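Local structure of sensor histidine kinase DcuS (Escherichia coli, 3BY8) at residues G92-V96 and R108-P112; Q65-Y69 and Q79-G83; L56-T62 and V123-E129. The protein senses C4-dicarboxylates such as fumarate and malate through its periplasmic domain, the part described here, and activates the response regulator DcuR by phosphorylation. All coordinates share one frame; numbering follows the deposited sequence.

Interaction 1 (G92-V96 and R108-P112); sequences GEENV and RVFTP. With LMR ((2S)-2-hydroxybutanedioic acid), chain B.
N95 and F110 form an antiparallel hydrogen-bonded pair, with N95 N giving to F110 O at 3.1 Å and F110 N returning a bond to N95 O at 2.9 Å, while V96 and V109 make the non-hydrogen-bonded pair beside it. The side chains of E94 and T111 lie side by side, and T111 OG1 donates to E94 OE2 at 2.6 Å, on the carboxylate's anti lone pair. The hydroxyl is in place because it stands anti to the T111 backbone N (chi1 -161°); E94 OE1 forms a salt bridge with R22. G92 has a positive phi that suits glycine, and its O lies 3.9 Å from P112 CG. The segments belong to the hairpin of strands 95-99 and 106-114, at the edge of the Cache domain's antiparallel sheet. One face carries V96 and V109, beta-branched residues that touch at CG2 and CG1, 4.0 Å apart. On the other, the F110 ring turns its edge to N95 O, and N95 ND2 bonds to D85 O. R108 bends at chi2 and chi3, leading its guanidinium away from G92-V96; NE forms a salt bridge with D85, and NH1 (2.9 Å) and NH2 (3.3 Å) both donate to malate O2.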
ATOM      1  N   GLY A  92      10.336  -9.477  -2.212  1.00 14.86           N
ATOM      2  CA  GLY A  92      10.495  -8.971  -3.562  1.00 15.70           C
ATOM      3  C   GLY A  92       9.476  -9.328  -4.614  1.00 15.78           C
ATOM      4  O   GLY A  92       9.713  -9.094  -5.810  1.00 20.93           O
ATOM      5  N   GLU A  93       8.342  -9.873  -4.214  1.00 15.48           N
ATOM      6  CA  GLU A  93       7.324 -10.243  -5.183  1.00 17.24           C
ATOM      7  C   GLU A  93       6.050  -9.447  -4.985  1.00 17.77           C
ATOM      8  O   GLU A  93       5.719  -9.090  -3.860  1.00 22.31           O
ATOM      9  CB  GLU A  93       6.989 -11.726  -5.025  1.00 22.04           C
ATOM     10  CG  GLU A  93       8.054 -12.671  -5.559  1.00 32.21           C
ATOM     11  CD  GLU A  93       8.075 -12.726  -7.088  1.00 39.46           C
ATOM     12  OE1 GLU A  93       8.695 -11.833  -7.722  1.00 43.21           O
ATOM     13  OE2 GLU A  93       7.459 -13.660  -7.657  1.00 44.26           O
ATOM     14  N   GLU A  94       5.331  -9.164  -6.060  1.00 14.10           N
ATOM     15  CA  GLU A  94       4.060  -8.470  -5.916  1.00 12.72           C
ATOM     16  C   GLU A  94       3.022  -9.469  -5.445  1.00 12.99           C
ATOM     17  O   GLU A  94       3.221 -10.701  -5.564  1.00 15.98           O
ATOM     18  CB  GLU A  94       3.628  -7.870  -7.254  1.00 13.39           C
ATOM     19  CG  GLU A  94       4.561  -6.723  -7.667  1.00 14.27           C
ATOM     20  CD  GLU A  94       4.101  -5.955  -8.879  1.00 16.78           C
ATOM     21  OE1 GLU A  94       3.536  -6.578  -9.814  1.00 20.90           O
ATOM     22  OE2 GLU A  94       4.319  -4.730  -8.901  1.00 14.53           O
ATOM     23  N   ASN A  95       1.926  -8.959  -4.897  1.00 11.60           N
ATOM     24  CA  ASN A  95       0.868  -9.850  -4.425  1.00 11.22           C
ATOM     25  C   ASN A  95      -0.477  -9.149  -4.468  1.00 12.80           C
ATOM     26  O   ASN A  95      -0.555  -7.908  -4.428  1.00 12.60           O
ATOM     27  CB  ASN A  95       1.189 -10.331  -2.996  1.00 12.58           C
ATOM     28  CG  ASN A  95       0.339 -11.504  -2.559  1.00 13.00           C
ATOM     29  OD1 ASN A  95      -0.078 -12.323  -3.379  1.00 15.96           O
ATOM     30  ND2 ASN A  95       0.097 -11.600  -1.258  1.00 13.93           N
ATOM     31  N   VAL A  96      -1.521  -9.958  -4.605  1.00 13.01           N
ATOM     32  CA  VAL A  96      -2.883  -9.481  -4.634  1.00 12.54           C
ATOM     33  C   VAL A  96      -3.665 -10.477  -3.759  1.00 12.88           C
ATOM     34  O   VAL A  96      -3.515 -11.706  -3.907  1.00 15.90           O
ATOM     35  CB  VAL A  96      -3.450  -9.502  -6.084  1.00 16.01           C
ATOM     36  CG1 VAL A  96      -4.898  -8.992  -6.095  1.00 17.31           C
ATOM     37  CG2 VAL A  96      -2.576  -8.636  -7.009  1.00 16.77           C
ATOM     38  N   ARG A 108      -6.578  -6.164  -1.930  1.00 11.93           N
ATOM     39  CA  ARG A 108      -5.311  -5.523  -1.607  1.00 11.54           C
ATOM     40  C   ARG A 108      -4.187  -5.943  -2.517  1.00  9.58           C
ATOM     41  O   ARG A 108      -4.072  -7.091  -2.896  1.00 12.22           O
ATOM     42  CB  ARG A 108      -4.984  -5.905  -0.155  1.00 10.31           C
ATOM     43  CG  ARG A 108      -6.056  -5.438   0.826  1.00 10.62           C
ATOM     44  CD  ARG A 108      -6.330  -6.436   1.981  1.00 10.62           C
ATOM     45  NE  ARG A 108      -5.152  -6.786   2.790  1.00  9.62           N
ATOM     46  CZ  ARG A 108      -4.854  -6.253   3.963  1.00  9.13           C
ATOM     47  NH1 ARG A 108      -5.608  -5.310   4.523  1.00 11.42           N
ATOM     48  NH2 ARG A 108      -3.812  -6.736   4.639  1.00 10.91           N
ATOM     49  N   VAL A 109      -3.343  -4.974  -2.866  1.00 11.05           N
ATOM     50  CA  VAL A 109      -2.195  -5.218  -3.717  1.00 10.75           C
ATOM     51  C   VAL A 109      -0.927  -4.712  -3.032  1.00  9.65           C
ATOM     52  O   VAL A 109      -0.948  -3.783  -2.190  1.00  9.98           O
ATOM     53  CB  VAL A 109      -2.349  -4.557  -5.136  1.00 11.92           C
ATOM     54  CG1 VAL A 109      -3.684  -5.030  -5.753  1.00 14.01           C
ATOM     55  CG2 VAL A 109      -2.282  -3.028  -5.076  1.00 11.64           C
ATOM     56  N   PHE A 110       0.184  -5.317  -3.445  1.00  9.40           N
ATOM     57  CA  PHE A 110       1.467  -5.030  -2.790  1.00  8.10           C
ATOM     58  C   PHE A 110       2.579  -5.037  -3.800  1.00 10.29           C
ATOM     59  O   PHE A 110       2.620  -5.899  -4.681  1.00 12.10           O
ATOM     60  CB  PHE A 110       1.811  -6.153  -1.763  1.00  9.42           C
ATOM     61  CG  PHE A 110       0.789  -6.336  -0.690  1.00  8.44           C
ATOM     62  CD1 PHE A 110      -0.395  -7.047  -0.949  1.00 10.23           C
ATOM     63  CD2 PHE A 110       0.992  -5.805   0.586  1.00  9.34           C
ATOM     64  CE1 PHE A 110      -1.357  -7.217   0.068  1.00 11.13           C
ATOM     65  CE2 PHE A 110       0.045  -5.978   1.583  1.00  9.29           C
ATOM     66  CZ  PHE A 110      -1.136  -6.688   1.328  1.00  9.20           C
ATOM     67  N   THR A 111       3.508  -4.093  -3.664  1.00  9.25           N
ATOM     68  CA  THR A 111       4.677  -4.076  -4.536  1.00  9.74           C
ATOM     69  C   THR A 111       5.908  -3.631  -3.720  1.00  9.71           C
ATOM     70  O   THR A 111       5.803  -2.819  -2.805  1.00 10.31           O
ATOM     71  CB  THR A 111       4.441  -3.161  -5.790  1.00  8.91           C
ATOM     72  OG1 THR A 111       5.385  -3.508  -6.812  1.00 11.28           O
ATOM     73  CG2 THR A 111       4.608  -1.666  -5.440  1.00 11.70           C
ATOM     74  N   PRO A 112       7.096  -4.172  -4.046  1.00  9.92           N
ATOM     75  CA  PRO A 112       8.292  -3.785  -3.295  1.00 11.13           C
ATOM     76  C   PRO A 112       8.843  -2.405  -3.619  1.00 12.44           C
ATOM     77  O   PRO A 112       8.638  -1.902  -4.747  1.00 13.79           O
ATOM     78  CB  PRO A 112       9.299  -4.912  -3.606  1.00 13.44           C
ATOM     79  CG  PRO A 112       8.847  -5.445  -4.939  1.00 16.05           C
ATOM     80  CD  PRO A 112       7.341  -5.291  -4.976  1.00 13.13           C
TER
HETATM   81  C1  LMR B   1      -2.687  -2.512   7.540  1.00 14.13           C
HETATM   82  O1A LMR B   1      -2.348  -1.358   7.489  1.00 13.75           O
HETATM   83  O1B LMR B   1      -2.470  -3.184   8.571  1.00 14.45           O
HETATM   84  C2  LMR B   1      -3.682  -2.976   6.521  1.00 13.78           C
HETATM   85  O2  LMR B   1      -4.194  -4.341   6.841  1.00 13.56           O
HETATM   86  C3  LMR B   1      -4.772  -1.930   6.217  1.00 13.25           C
HETATM   87  C4  LMR B   1      -5.882  -2.022   7.283  1.00 12.93           C
HETATM   88  O4A LMR B   1      -5.652  -1.610   8.419  1.00 14.28           O
HETATM   89  O4B LMR B   1      -6.982  -2.578   6.997  1.00 12.91           O

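Interaction 2 (Q65-Y69 and Q79-G83); sequences QSLRY and QPFKG. With LMR ((2S)-2-hydroxybutanedioic acid), chain B.
R68 reaches past the backbone of Q79-K82 with the plane of its guanidinium lying against the peptide: the P80 carbonyl and F81 CA sit over one face, and a malate carboxylate lies at the edge. These two loop segments, which follow strand 58-63, form one part of the ligand pocket of the periplasmic Cache domain. They are joined by a single backbone bridge, L67 with P80, in which F81 N donates to S66 O at 2.9 Å and R68 N to Q79 O at 3.0 Å.

Arginine suits its place because two of its N-H groups can grip one carboxylate. With the chain extended from CG to NE (chi2 -168°), NE meets LMR O1A at 2.8 Å and NH2 meets O1B at 2.7 Å. The third nitrogen, NH1, bonds to R76 O and to a water that in turn donates to Q79 OE1, so polar partners on several sides limit rotation of the group.

F81 supplies a surface instead of a charge. Its CG stands anti to the backbone N (chi1 -173°), and one ring face lies beneath the same carboxylate, with CE2 3.4 Å from LMR C1. The planes of ring and carboxylate are only about 20° apart, while the arginine takes the acid's oxygens. Away from the ligand, L67 CD2 lies against the P80 ring, and a water spans S66 OG and F81 O, giving a bond to each. K82 serves malate through its backbone: its N donates to O1B, which therefore also has R68 as a donor, and its carbonyl O accepts from the ligand hydroxyl O2 at 2.7 Å.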
ATOM      1  N   GLN A  65      10.535  -4.591   7.903  1.00 15.46           N
ATOM      2  CA  GLN A  65      10.063  -5.318   9.073  1.00 16.27           C
ATOM      3  C   GLN A  65       8.537  -5.176   9.152  1.00 18.10           C
ATOM      4  O   GLN A  65       7.914  -5.646  10.099  1.00 19.27           O
ATOM      5  CB  GLN A  65      10.701  -4.751  10.346  1.00 18.82           C
ATOM      6  CG  GLN A  65      12.185  -5.116  10.520  1.00 21.21           C
ATOM      7  CD  GLN A  65      13.091  -4.488   9.484  1.00 24.02           C
ATOM      8  OE1 GLN A  65      13.185  -3.265   9.381  1.00 26.53           O
ATOM      9  NE2 GLN A  65      13.770  -5.326   8.710  1.00 23.07           N
ATOM     10  N   SER A  66       7.970  -4.510   8.144  1.00 18.19           N
ATOM     11  CA  SER A  66       6.535  -4.266   8.021  1.00 19.47           C
ATOM     12  C   SER A  66       5.970  -3.094   8.847  1.00 19.78           C
ATOM     13  O   SER A  66       4.749  -2.946   8.968  1.00 17.96           O
ATOM     14  CB  SER A  66       5.747  -5.555   8.283  1.00 19.88           C
ATOM     15  OG  SER A  66       5.396  -5.721   9.639  1.00 22.43           O
ATOM     16  N   LEU A  67       6.844  -2.262   9.420  1.00 19.02           N
ATOM     17  CA  LEU A  67       6.375  -1.088  10.173  1.00 19.21           C
ATOM     18  C   LEU A  67       5.758  -0.074   9.241  1.00 18.69           C
ATOM     19  O   LEU A  67       6.356   0.271   8.217  1.00 18.66           O
ATOM     20  CB  LEU A  67       7.513  -0.393  10.904  1.00 24.38           C
ATOM     21  CG  LEU A  67       8.056  -1.048  12.144  1.00 25.25           C
ATOM     22  CD1 LEU A  67       8.905   0.008  12.841  1.00 24.16           C
ATOM     23  CD2 LEU A  67       6.921  -1.541  13.053  1.00 23.93           C
ATOM     24  N   ARG A  68       4.594   0.458   9.605  1.00 17.60           N
ATOM     25  CA  ARG A  68       3.898   1.410   8.754  1.00 18.27           C
ATOM     26  C   ARG A  68       4.412   2.832   8.756  1.00 19.02           C
ATOM     27  O   ARG A  68       4.721   3.379   9.827  1.00 21.31           O
ATOM     28  CB  ARG A  68       2.420   1.490   9.134  1.00 16.45           C
ATOM     29  CG  ARG A  68       1.658   0.178   9.158  1.00 17.63           C
ATOM     30  CD  ARG A  68       0.205   0.535   9.261  1.00 15.10           C
ATOM     31  NE  ARG A  68      -0.670  -0.602   9.547  1.00 14.90           N
ATOM     32  CZ  ARG A  68      -0.838  -1.135  10.757  1.00 15.38           C
ATOM     33  NH1 ARG A  68      -0.177  -0.657  11.813  1.00 17.84           N
ATOM     34  NH2 ARG A  68      -1.710  -2.118  10.941  1.00 16.48           N
ATOM     35  N   TYR A  69       4.484   3.418   7.565  1.00 18.97           N
ATOM     36  CA  TYR A  69       4.869   4.810   7.389  1.00 18.23           C
ATOM     37  C   TYR A  69       3.660   5.679   7.027  1.00 20.43           C
ATOM     38  O   TYR A  69       3.752   6.901   6.938  1.00 20.97           O
ATOM     39  CB  TYR A  69       5.947   4.921   6.327  1.00 22.53           C
ATOM     40  CG  TYR A  69       7.309   4.757   6.914  1.00 21.83           C
ATOM     41  CD1 TYR A  69       7.716   3.551   7.488  1.00 22.89           C
ATOM     42  CD2 TYR A  69       8.190   5.839   6.949  1.00 27.42           C
ATOM     43  CE1 TYR A  69       8.966   3.431   8.085  1.00 28.30           C
ATOM     44  CE2 TYR A  69       9.427   5.731   7.535  1.00 27.38           C
ATOM     45  CZ  TYR A  69       9.814   4.534   8.099  1.00 28.02           C
ATOM     46  OH  TYR A  69      11.060   4.452   8.668  1.00 31.22           O
ATOM     47  N   GLN A  79       3.518   1.087  13.746  1.00 20.99           N
ATOM     48  CA  GLN A  79       3.170  -0.237  14.235  1.00 21.87           C
ATOM     49  C   GLN A  79       3.230  -1.229  13.069  1.00 18.44           C
ATOM     50  O   GLN A  79       3.203  -0.818  11.895  1.00 19.28           O
ATOM     51  CB  GLN A  79       1.780  -0.217  14.880  1.00 23.12           C
ATOM     52  CG  GLN A  79       1.728   0.796  16.035  1.00 27.11           C
ATOM     53  CD  GLN A  79       0.379   0.907  16.704  1.00 32.10           C
ATOM     54  OE1 GLN A  79      -0.660   0.846  16.047  1.00 32.51           O
ATOM     55  NE2 GLN A  79       0.386   1.096  18.026  1.00 32.08           N
ATOM     56  N   PRO A  80       3.315  -2.534  13.367  1.00 20.63           N
ATOM     57  CA  PRO A  80       3.385  -3.543  12.311  1.00 19.64           C
ATOM     58  C   PRO A  80       2.125  -3.699  11.490  1.00 16.51           C
ATOM     59  O   PRO A  80       0.997  -3.664  12.003  1.00 17.41           O
ATOM     60  CB  PRO A  80       3.688  -4.842  13.058  1.00 19.79           C
ATOM     61  CG  PRO A  80       4.209  -4.398  14.397  1.00 26.36           C
ATOM     62  CD  PRO A  80       3.420  -3.162  14.696  1.00 21.66           C
ATOM     63  N   PHE A  81       2.346  -3.886  10.193  1.00 14.00           N
ATOM     64  CA  PHE A  81       1.261  -4.133   9.251  1.00 13.30           C
ATOM     65  C   PHE A  81       0.448  -5.356   9.706  1.00 15.26           C
ATOM     66  O   PHE A  81       1.011  -6.314  10.245  1.00 16.74           O
ATOM     67  CB  PHE A  81       1.882  -4.416   7.891  1.00 12.93           C
ATOM     68  CG  PHE A  81       0.875  -4.531   6.773  1.00 11.53           C
ATOM     69  CD1 PHE A  81       0.319  -5.755   6.424  1.00 11.83           C
ATOM     70  CD2 PHE A  81       0.449  -3.386   6.085  1.00 12.37           C
ATOM     71  CE1 PHE A  81      -0.631  -5.856   5.420  1.00 12.01           C
ATOM     72  CE2 PHE A  81      -0.512  -3.473   5.071  1.00 11.86           C
ATOM     73  CZ  PHE A  81      -1.054  -4.687   4.733  1.00 12.26           C
ATOM     74  N   LYS A  82      -0.860  -5.321   9.496  1.00 13.54           N
ATOM     75  CA  LYS A  82      -1.710  -6.452   9.832  1.00 13.95           C
ATOM     76  C   LYS A  82      -2.194  -7.118   8.549  1.00 14.01           C
ATOM     77  O   LYS A  82      -2.881  -6.497   7.748  1.00 14.19           O
ATOM     78  CB  LYS A  82      -2.918  -6.017  10.674  1.00 14.73           C
ATOM     79  CG  LYS A  82      -3.830  -7.200  10.985  1.00 17.82           C
ATOM     80  CD  LYS A  82      -5.105  -6.798  11.702  1.00 27.07           C
ATOM     81  CE  LYS A  82      -4.888  -6.631  13.183  1.00 30.70           C
ATOM     82  NZ  LYS A  82      -6.200  -6.395  13.865  1.00 35.51           N
ATOM     83  N   GLY A  83      -1.819  -8.379   8.357  1.00 13.01           N
ATOM     84  CA  GLY A  83      -2.215  -9.126   7.180  1.00 11.18           C
ATOM     85  C   GLY A  83      -1.054  -9.936   6.645  1.00 11.30           C
ATOM     86  O   GLY A  83       0.021  -9.367   6.358  1.00 14.36           O
TER
HETATM   87  C1  LMR B   1      -2.687  -2.512   7.540  1.00 14.13           C
HETATM   88  O1A LMR B   1      -2.348  -1.358   7.489  1.00 13.75           O
HETATM   89  O1B LMR B   1      -2.470  -3.184   8.571  1.00 14.45           O
HETATM   90  C2  LMR B   1      -3.682  -2.976   6.521  1.00 13.78           C
HETATM   91  O2  LMR B   1      -4.194  -4.341   6.841  1.00 13.56           O
HETATM   92  C3  LMR B   1      -4.772  -1.930   6.217  1.00 13.25           C
HETATM   93  C4  LMR B   1      -5.882  -2.022   7.283  1.00 12.93           C
HETATM   94  O4A LMR B   1      -5.652  -1.610   8.419  1.00 14.28           O
HETATM   95  O4B LMR B   1      -6.982  -2.578   6.997  1.00 12.91           O
HETATM   96  O   HOH W   1       3.265  -7.626   9.572  1.00 29.32           O
HETATM   97  O   HOH W   2      -1.659  -0.840  14.390  1.00 33.96           O
HETATM   98  O   HOH W   3      -0.721  -3.135  13.817  1.00 49.48           O

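Interaction 3 (L56-T62 and V123-E129); sequences LLFIVVT and VVAIGLE. With LMR ((2S)-2-hydroxybutanedioic acid), chain B.
F58 lies across G127, its CB leaving the backbone on the same face of the sheet as V60 and A125. From CB, chi1 of 72° puts CG between the backbone N and the carbonyl carbon, folding the ring over segment 123-129. CG stands 3.8 Å from G127 N; CD1 and CE1 lie by A125 O and CD2 by G127 CA. CE2 is 3.4 Å from G127 CA, and at the tip CZ is 3.5 Å from G127 N. One ring face rests on the G127 backbone, with N 3.3 Å above its plane over the centre and CA in a CH-pi contact; glycine suits the place, the ring filling its side-chain side. Malate covers the opposite face, with C3 3.7 Å from CE2.

The strands pair within the domain's antiparallel sheet, and L57 and F58 both face G127 in a classic beta bulge: L57 N donates to G127 O at 2.7 Å, whereas the bond from F58 N is weak. V60 and A125 exchange two backbone bonds. The other face bears I59, V61, V124 and I126, branched apolar residues suited to a buried surface; I59 and I126 lie side by side under helix 8-25, and I59 also meets helix 43-53.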
ATOM      1  N   LEU A  56      -9.270   4.925  -3.459  1.00 21.46           N
ATOM      2  CA  LEU A  56      -8.747   3.770  -2.760  1.00 19.26           C
ATOM      3  C   LEU A  56      -9.049   3.813  -1.260  1.00 18.63           C
ATOM      4  O   LEU A  56      -9.231   4.869  -0.654  1.00 20.91           O
ATOM      5  CB  LEU A  56      -7.228   3.693  -2.997  1.00 18.24           C
ATOM      6  CG  LEU A  56      -6.816   3.624  -4.476  1.00 16.50           C
ATOM      7  CD1 LEU A  56      -5.319   3.930  -4.604  1.00 17.90           C
ATOM      8  CD2 LEU A  56      -7.141   2.247  -5.063  1.00 15.23           C
ATOM      9  N   LEU A  57      -9.077   2.636  -0.645  1.00 16.91           N
ATOM     10  CA  LEU A  57      -9.345   2.530   0.778  1.00 16.25           C
ATOM     11  C   LEU A  57      -8.147   2.890   1.645  1.00 16.62           C
ATOM     12  O   LEU A  57      -8.274   3.486   2.693  1.00 16.00           O
ATOM     13  CB  LEU A  57      -9.794   1.092   1.113  1.00 15.78           C
ATOM     14  CG  LEU A  57     -10.074   0.813   2.596  1.00 14.58           C
ATOM     15  CD1 LEU A  57     -11.396   1.487   3.026  1.00 15.90           C
ATOM     16  CD2 LEU A  57     -10.186  -0.698   2.833  1.00 17.46           C
ATOM     17  N   PHE A  58      -6.965   2.454   1.231  1.00 13.91           N
ATOM     18  CA  PHE A  58      -5.781   2.772   2.000  1.00 15.71           C
ATOM     19  C   PHE A  58      -4.510   2.644   1.169  1.00 11.52           C
ATOM     20  O   PHE A  58      -4.466   1.907   0.210  1.00 13.62           O
ATOM     21  CB  PHE A  58      -5.641   1.827   3.211  1.00 14.81           C
ATOM     22  CG  PHE A  58      -5.250   0.391   2.865  1.00 15.14           C
ATOM     23  CD1 PHE A  58      -3.918   0.039   2.603  1.00 14.88           C
ATOM     24  CD2 PHE A  58      -6.214  -0.626   2.882  1.00 14.00           C
ATOM     25  CE1 PHE A  58      -3.560  -1.305   2.369  1.00 12.16           C
ATOM     26  CE2 PHE A  58      -5.854  -1.980   2.650  1.00 13.06           C
ATOM     27  CZ  PHE A  58      -4.527  -2.317   2.396  1.00 12.25           C
ATOM     28  N   ILE A  59      -3.510   3.432   1.555  1.00 13.64           N
ATOM     29  CA  ILE A  59      -2.179   3.350   0.951  1.00 11.87           C
ATOM     30  C   ILE A  59      -1.226   3.315   2.137  1.00 11.81           C
ATOM     31  O   ILE A  59      -1.025   4.311   2.838  1.00 13.22           O
ATOM     32  CB  ILE A  59      -1.848   4.554   0.042  1.00 11.58           C
ATOM     33  CG1 ILE A  59      -2.772   4.561  -1.178  1.00 12.99           C
ATOM     34  CG2 ILE A  59      -0.373   4.442  -0.384  1.00 13.18           C
ATOM     35  CD1 ILE A  59      -2.423   5.668  -2.195  1.00 14.09           C
ATOM     36  N   VAL A  60      -0.672   2.130   2.400  1.00 11.41           N
ATOM     37  CA  VAL A  60       0.216   1.907   3.515  1.00 10.73           C
ATOM     38  C   VAL A  60       1.632   1.521   3.057  1.00 12.87           C
ATOM     39  O   VAL A  60       1.841   0.477   2.464  1.00 11.09           O
ATOM     40  CB  VAL A  60      -0.361   0.770   4.399  1.00 10.42           C
ATOM     41  CG1 VAL A  60       0.656   0.294   5.443  1.00 11.48           C
ATOM     42  CG2 VAL A  60      -1.629   1.274   5.079  1.00 12.61           C
ATOM     43  N   VAL A  61       2.599   2.392   3.336  1.00 14.12           N
ATOM     44  CA  VAL A  61       3.992   2.141   2.996  1.00 14.21           C
ATOM     45  C   VAL A  61       4.627   1.536   4.230  1.00 13.26           C
ATOM     46  O   VAL A  61       4.364   2.010   5.331  1.00 16.51           O
ATOM     47  CB  VAL A  61       4.704   3.465   2.707  1.00 15.27           C
ATOM     48  CG1 VAL A  61       6.215   3.254   2.565  1.00 16.44           C
ATOM     49  CG2 VAL A  61       4.133   4.058   1.478  1.00 15.85           C
ATOM     50  N   THR A  62       5.408   0.471   4.075  1.00 13.01           N
ATOM     51  CA  THR A  62       6.104  -0.128   5.206  1.00 12.80           C
ATOM     52  C   THR A  62       7.589  -0.304   4.909  1.00 15.12           C
ATOM     53  O   THR A  62       8.026  -0.226   3.741  1.00 13.89           O
ATOM     54  CB  THR A  62       5.590  -1.543   5.578  1.00 15.37           C
ATOM     55  OG1 THR A  62       6.136  -2.524   4.686  1.00 14.15           O
ATOM     56  CG2 THR A  62       4.084  -1.596   5.528  1.00 15.02           C
ATOM     57  N   VAL A 123       7.785  -1.726   1.252  1.00 10.29           N
ATOM     58  CA  VAL A 123       6.640  -2.206   0.503  1.00 10.58           C
ATOM     59  C   VAL A 123       5.575  -1.115   0.428  1.00 11.37           C
ATOM     60  O   VAL A 123       5.430  -0.326   1.351  1.00 10.05           O
ATOM     61  CB  VAL A 123       6.010  -3.426   1.243  1.00 10.24           C
ATOM     62  CG1 VAL A 123       4.714  -3.868   0.555  1.00 10.60           C
ATOM     63  CG2 VAL A 123       7.008  -4.585   1.273  1.00 12.63           C
ATOM     64  N   VAL A 124       4.887  -1.047  -0.704  1.00 10.89           N
ATOM     65  CA  VAL A 124       3.706  -0.176  -0.803  1.00 10.40           C
ATOM     66  C   VAL A 124       2.525  -1.158  -0.897  1.00  8.34           C
ATOM     67  O   VAL A 124       2.466  -2.016  -1.790  1.00  9.24           O
ATOM     68  CB  VAL A 124       3.662   0.726  -2.049  1.00  9.16           C
ATOM     69  CG1 VAL A 124       2.396   1.567  -1.991  1.00 10.68           C
ATOM     70  CG2 VAL A 124       4.885   1.635  -2.114  1.00 10.46           C
ATOM     71  N   ALA A 125       1.609  -1.021   0.071  1.00  9.09           N
ATOM     72  CA  ALA A 125       0.392  -1.828   0.153  1.00 10.31           C
ATOM     73  C   ALA A 125      -0.820  -0.922  -0.118  1.00 10.83           C
ATOM     74  O   ALA A 125      -0.929   0.145   0.498  1.00 11.44           O
ATOM     75  CB  ALA A 125       0.275  -2.441   1.562  1.00 11.12           C
ATOM     76  N   ILE A 126      -1.730  -1.344  -0.997  1.00 10.09           N
ATOM     77  CA  ILE A 126      -2.927  -0.519  -1.312  1.00 11.59           C
ATOM     78  C   ILE A 126      -4.188  -1.385  -1.290  1.00 10.50           C
ATOM     79  O   ILE A 126      -4.169  -2.513  -1.770  1.00 12.78           O
ATOM     80  CB  ILE A 126      -2.778   0.150  -2.704  1.00 12.53           C
ATOM     81  CG1 ILE A 126      -1.603   1.126  -2.647  1.00 11.37           C
ATOM     82  CG2 ILE A 126      -4.089   0.849  -3.127  1.00 14.59           C
ATOM     83  CD1 ILE A 126      -1.453   2.015  -3.909  1.00 13.07           C
ATOM     84  N   GLY A 127      -5.257  -0.869  -0.691  1.00 12.06           N
ATOM     85  CA  GLY A 127      -6.492  -1.624  -0.650  1.00 13.60           C
ATOM     86  C   GLY A 127      -7.651  -0.891  -1.310  1.00 15.71           C
ATOM     87  O   GLY A 127      -7.709   0.351  -1.289  1.00 17.31           O
ATOM     88  N   LEU A 128      -8.552  -1.688  -1.868  1.00 16.48           N
ATOM     89  CA  LEU A 128      -9.785  -1.263  -2.532  1.00 19.07           C
ATOM     90  C   LEU A 128     -10.873  -1.930  -1.684  1.00 18.43           C
ATOM     91  O   LEU A 128     -10.864  -3.142  -1.535  1.00 18.86           O
ATOM     92  CB  LEU A 128      -9.870  -1.873  -3.946  1.00 21.35           C
ATOM     93  CG  LEU A 128      -8.919  -1.530  -5.101  1.00 23.88           C
ATOM     94  CD1 LEU A 128      -8.700  -2.718  -6.023  1.00 24.08           C
ATOM     95  CD2 LEU A 128      -9.513  -0.375  -5.872  1.00 25.76           C
ATOM     96  N   GLU A 129     -11.814  -1.156  -1.158  1.00 20.16           N
ATOM     97  CA  GLU A 129     -12.895  -1.710  -0.340  1.00 20.84           C
ATOM     98  C   GLU A 129     -13.679  -2.780  -1.125  1.00 22.46           C
ATOM     99  O   GLU A 129     -14.117  -2.541  -2.254  1.00 21.26           O
ATOM    100  CB  GLU A 129     -13.805  -0.559   0.092  1.00 25.33           C
ATOM    101  CG  GLU A 129     -14.585  -0.795   1.362  1.00 30.11           C
ATOM    102  CD  GLU A 129     -15.190   0.491   1.912  1.00 31.81           C
ATOM    103  OE1 GLU A 129     -15.959   0.410   2.895  1.00 33.41           O
ATOM    104  OE2 GLU A 129     -14.889   1.581   1.364  1.00 32.88           O
TER
HETATM  105  C1  LMR B   1      -2.687  -2.512   7.540  1.00 14.13           C
HETATM  106  O1A LMR B   1      -2.348  -1.358   7.489  1.00 13.75           O
HETATM  107  O1B LMR B   1      -2.470  -3.184   8.571  1.00 14.45           O
HETATM  108  C2  LMR B   1      -3.682  -2.976   6.521  1.00 13.78           C
HETATM  109  O2  LMR B   1      -4.194  -4.341   6.841  1.00 13.56           O
HETATM  110  C3  LMR B   1      -4.772  -1.930   6.217  1.00 13.25           C
HETATM  111  C4  LMR B   1      -5.882  -2.022   7.283  1.00 12.93           C
HETATM  112  O4A LMR B   1      -5.652  -1.610   8.419  1.00 14.28           O
HETATM  113  O4B LMR B   1      -6.982  -2.578   6.997  1.00 12.91           O

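How the interactions relate
Interaction 3 joins segments 61 residues apart at their closest ends, and the loop it closes contains interaction 2, then interaction 1. Interactions 1 and 3 share one antiparallel sheet, ordered 58-63, 120-129, 106-114, 95-99; their centres are about 10 Å apart, and backbone bonds between V109 and I126 and between T111 and V124 join them. Interaction 2, in the connection between strands 58-63 and 95-99, is centred about 14 Å from interaction 1 and about 11 Å from interaction 3. Its F81 packs on F110, V60 and A125, and Y69 N bonds to V61 O. All three reach malate, so the sensing pocket is assembled from sheet and loops together within one Cache domain.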